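PDB 4ISP: ferritin from Pseudo-nitzschia multiseries, which probably oxidises ferrous iron with dioxygen at a ferroxidase centre and stores it as ferric hydroxide inside a 24-subunit shell. Local coordinates for the Fe (III) ion site. Numbering follows the deposited sequence.

The Fe (III) ion site. Residues 23, 41, 45, 48-49, 52, 95, 98, 127-128, 131, 134-135. With FE (Fe (III) ion), chain B; FE (Fe (III) ion), chain C; FE (Fe (III) ion), chain D; FE (Fe (III) ion), chain E.
The phenol ring of Tyr23 carries the CB of Glu45 over the centre of one face, 3.3 Å above the plane, while its edge points in plane at Glu95 OE2. His52 lies with one face under the backbone O of Glu48, offset toward the rim, and turns its edge to Glu131 OE2 and water 1; a ligand in this family, it binds no iron here, CE1 staying 4.4 Å from FE of chain B. That ion occupies the ferroxidase centre; the other three fill an adjoining site, a worked example of carboxylates that can serve more than one metal position. All are partly occupied, and with FE of chains D and E 2.5 Å apart some are probably alternatives. Glu49, bent at chi2 (-67°), puts OE2 2.1 Å from FE of chain B, which Glu95 OE2 also binds. Glu131 OE1 binds FE of chain C at 2.0 Å, its OE2 making a long, loosely modelled contact to FE of chain B. From helix 36-63, Glu45 gives OE1 to FE of chain C and OE2 to FE of chain D, and Glu48, CG anti to the backbone N (chi1 -174°) and extended beyond, spans FE of chains C and E. A second shell fixes the Glu95 carboxylate: Tyr23 OH donates to the anti lone pair of OE2 at 2.6 Å, Gln128 NE2 takes that of OE1, and Asn98 ND2 reaches OE1 from above the plane at 2.9 Å. Asn98 ND2 also meets water 1, a ligand of FE of chain B; an alanine here would probably loosen both water and carboxylate. Midway along the four-helix bundle, helices 36-63, 84-111 and 115-145 supply these carboxylates, and 3-32 the second-shell Tyr23.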
loop_
_atom_site.group_PDB
_atom_site.type_symbol
_atom_site.label_atom_id
_atom_site.label_comp_id
_atom_site.label_asym_id
_atom_site.label_seq_id
_atom_site.Cartn_x
_atom_site.Cartn_y
_atom_site.Cartn_z
ATOM N N TYR A 23 46.394 19.245 2.428
ATOM C CA TYR A 23 45.614 18.032 2.695
ATOM C C TYR A 23 45.777 16.924 1.625
ATOM O O TYR A 23 45.998 15.742 1.949
ATOM C CB TYR A 23 44.131 18.371 2.916
ATOM C CG TYR A 23 43.839 18.763 4.337
ATOM C CD1 TYR A 23 43.415 20.052 4.649
ATOM C CD2 TYR A 23 43.984 17.829 5.379
ATOM C CE1 TYR A 23 43.162 20.424 5.974
ATOM C CE2 TYR A 23 43.660 18.145 6.706
ATOM C CZ TYR A 23 43.266 19.451 6.987
ATOM O OH TYR A 23 42.932 19.795 8.261
ATOM N N TYR A 41 40.338 10.316 4.905
ATOM C CA TYR A 41 40.127 11.488 5.738
ATOM C C TYR A 41 40.831 12.761 5.144
ATOM O O TYR A 41 40.224 13.840 5.040
ATOM C CB TYR A 41 40.641 11.193 7.201
ATOM C CG TYR A 41 40.273 12.290 8.182
ATOM C CD1 TYR A 41 39.087 12.218 8.928
ATOM C CD2 TYR A 41 41.012 13.425 8.290
ATOM C CE1 TYR A 41 38.693 13.237 9.781
ATOM C CE2 TYR A 41 40.629 14.472 9.145
ATOM C CZ TYR A 41 39.472 14.370 9.878
ATOM O OH TYR A 41 39.083 15.398 10.715
ATOM N N GLU A 45 39.050 16.270 3.825
ATOM C CA GLU A 45 39.481 17.584 4.215
ATOM C C GLU A 45 39.931 18.484 3.049
ATOM O O GLU A 45 39.643 19.697 3.069
ATOM C CB GLU A 45 40.650 17.448 5.159
ATOM C CG GLU A 45 40.204 16.943 6.500
ATOM C CD GLU A 45 39.195 17.890 7.084
ATOM O OE1 GLU A 45 39.487 19.121 7.202
ATOM O OE2 GLU A 45 38.084 17.407 7.351
ATOM N N GLU A 48 36.932 19.894 1.485
ATOM C CA GLU A 48 36.332 20.861 2.386
ATOM C C GLU A 48 37.003 22.257 2.451
ATOM O O GLU A 48 36.312 23.301 2.473
ATOM C CB GLU A 48 36.226 20.268 3.761
ATOM C CG GLU A 48 35.490 21.154 4.736
ATOM C CD GLU A 48 35.510 20.594 6.141
ATOM O OE1 GLU A 48 35.662 21.407 7.103
ATOM O OE2 GLU A 48 35.416 19.338 6.284
ATOM N N GLU A 49 38.334 22.262 2.455
ATOM C CA GLU A 49 39.116 23.461 2.433
ATOM C C GLU A 49 38.813 24.221 1.129
ATOM O O GLU A 49 38.650 25.420 1.148
ATOM C CB GLU A 49 40.619 23.132 2.601
ATOM C CG GLU A 49 40.963 22.604 3.986
ATOM C CD GLU A 49 40.797 23.665 5.086
ATOM O OE1 GLU A 49 40.236 24.724 4.833
ATOM O OE2 GLU A 49 41.239 23.509 6.226
ATOM N N HIS A 52 35.524 25.939 1.595
ATOM C CA HIS A 52 35.703 27.191 2.364
ATOM C C HIS A 52 36.182 28.319 1.507
ATOM O O HIS A 52 35.620 29.429 1.565
ATOM C CB HIS A 52 36.710 27.079 3.468
ATOM C CG HIS A 52 36.294 26.110 4.503
ATOM N ND1 HIS A 52 37.167 25.575 5.432
ATOM C CD2 HIS A 52 35.094 25.527 4.717
ATOM C CE1 HIS A 52 36.514 24.702 6.182
ATOM N NE2 HIS A 52 35.259 24.652 5.762
ATOM N N GLU A 95 46.121 23.853 10.590
ATOM C CA GLU A 95 44.834 24.386 11.088
ATOM C C GLU A 95 45.031 25.548 12.088
ATOM O O GLU A 95 44.213 26.473 12.154
ATOM C CB GLU A 95 43.961 23.304 11.716
ATOM C CG GLU A 95 43.316 22.320 10.734
ATOM C CD GLU A 95 42.399 22.966 9.708
ATOM O OE1 GLU A 95 42.000 24.172 9.856
ATOM O OE2 GLU A 95 42.111 22.241 8.721
ATOM N N ASN A 98 45.357 28.357 9.796
ATOM C CA ASN A 98 44.010 28.738 9.288
ATOM C C ASN A 98 43.387 29.574 10.417
ATOM O O ASN A 98 42.860 30.632 10.150
ATOM C CB ASN A 98 43.080 27.575 8.964
ATOM C CG ASN A 98 43.413 26.800 7.635
ATOM O OD1 ASN A 98 44.259 27.225 6.821
ATOM N ND2 ASN A 98 42.715 25.630 7.424
ATOM N N GLN A 127 33.798 26.802 13.746
ATOM C CA GLN A 127 34.233 25.620 13.066
ATOM C C GLN A 127 35.728 25.374 13.308
ATOM O O GLN A 127 36.137 24.218 13.486
ATOM C CB GLN A 127 33.868 25.686 11.574
ATOM C CG GLN A 127 34.538 24.579 10.740
ATOM C CD GLN A 127 33.919 24.331 9.334
ATOM O OE1 GLN A 127 33.074 25.124 8.841
ATOM N NE2 GLN A 127 34.353 23.219 8.674
ATOM N N GLN A 128 36.555 26.430 13.286
ATOM C CA GLN A 128 37.977 26.302 13.662
ATOM C C GLN A 128 38.189 25.723 15.043
ATOM O O GLN A 128 39.064 24.855 15.203
ATOM C CB GLN A 128 38.773 27.610 13.563
ATOM C CG GLN A 128 39.066 27.998 12.118
ATOM C CD GLN A 128 39.762 26.880 11.358
ATOM O OE1 GLN A 128 39.242 26.359 10.351
ATOM N NE2 GLN A 128 40.928 26.437 11.888
ATOM N N GLU A 131 37.582 21.945 14.673
ATOM C CA GLU A 131 38.659 21.355 13.889
ATOM C C GLU A 131 39.984 21.279 14.606
ATOM O O GLU A 131 40.601 20.212 14.592
ATOM C CB GLU A 131 38.821 22.074 12.542
ATOM C CG GLU A 131 37.614 21.845 11.616
ATOM C CD GLU A 131 37.991 21.725 10.143
ATOM O OE1 GLU A 131 38.644 20.669 9.816
ATOM O OE2 GLU A 131 37.614 22.632 9.325
ATOM N N LYS A 134 39.572 18.491 17.143
ATOM C CA LYS A 134 39.509 17.152 16.554
ATOM C C LYS A 134 40.903 16.658 16.105
ATOM O O LYS A 134 41.276 15.504 16.404
ATOM C CB LYS A 134 38.521 17.159 15.405
ATOM C CG LYS A 134 38.271 15.845 14.694
ATOM C CD LYS A 134 36.946 15.926 13.905
ATOM C CE LYS A 134 36.781 14.770 12.902
ATOM N NZ LYS A 134 37.103 13.408 13.446
ATOM N N ILE A 135 41.675 17.540 15.453
ATOM C CA ILE A 135 42.991 17.214 14.951
ATOM C C ILE A 135 43.888 16.997 16.177
ATOM O O ILE A 135 44.666 16.042 16.188
ATOM C CB ILE A 135 43.652 18.319 14.058
ATOM C CG1 ILE A 135 43.025 18.449 12.662
ATOM C CG2 ILE A 135 45.107 17.945 13.694
ATOM C CD1 ILE A 135 41.570 18.133 12.500
HETATM FE FE FE B . 40.142 23.081 7.990
HETATM FE FE FE C . 37.708 20.195 8.110
HETATM FE FE FE D . 37.414 17.729 9.754
HETATM FE FE FE E . 35.466 18.600 8.452
HETATM O O HOH W 1 40.100 24.914 7.978
HETATM O O HOH W 2 39.531 21.630 7.584
HETATM O O HOH W 3 35.463 20.921 9.152
HETATM O O HOH W 4 36.049 16.418 8.783
HETATM O O HOH W 5 35.819 18.001 11.470
HETATM O O HOH W 6 33.382 19.498 8.342
#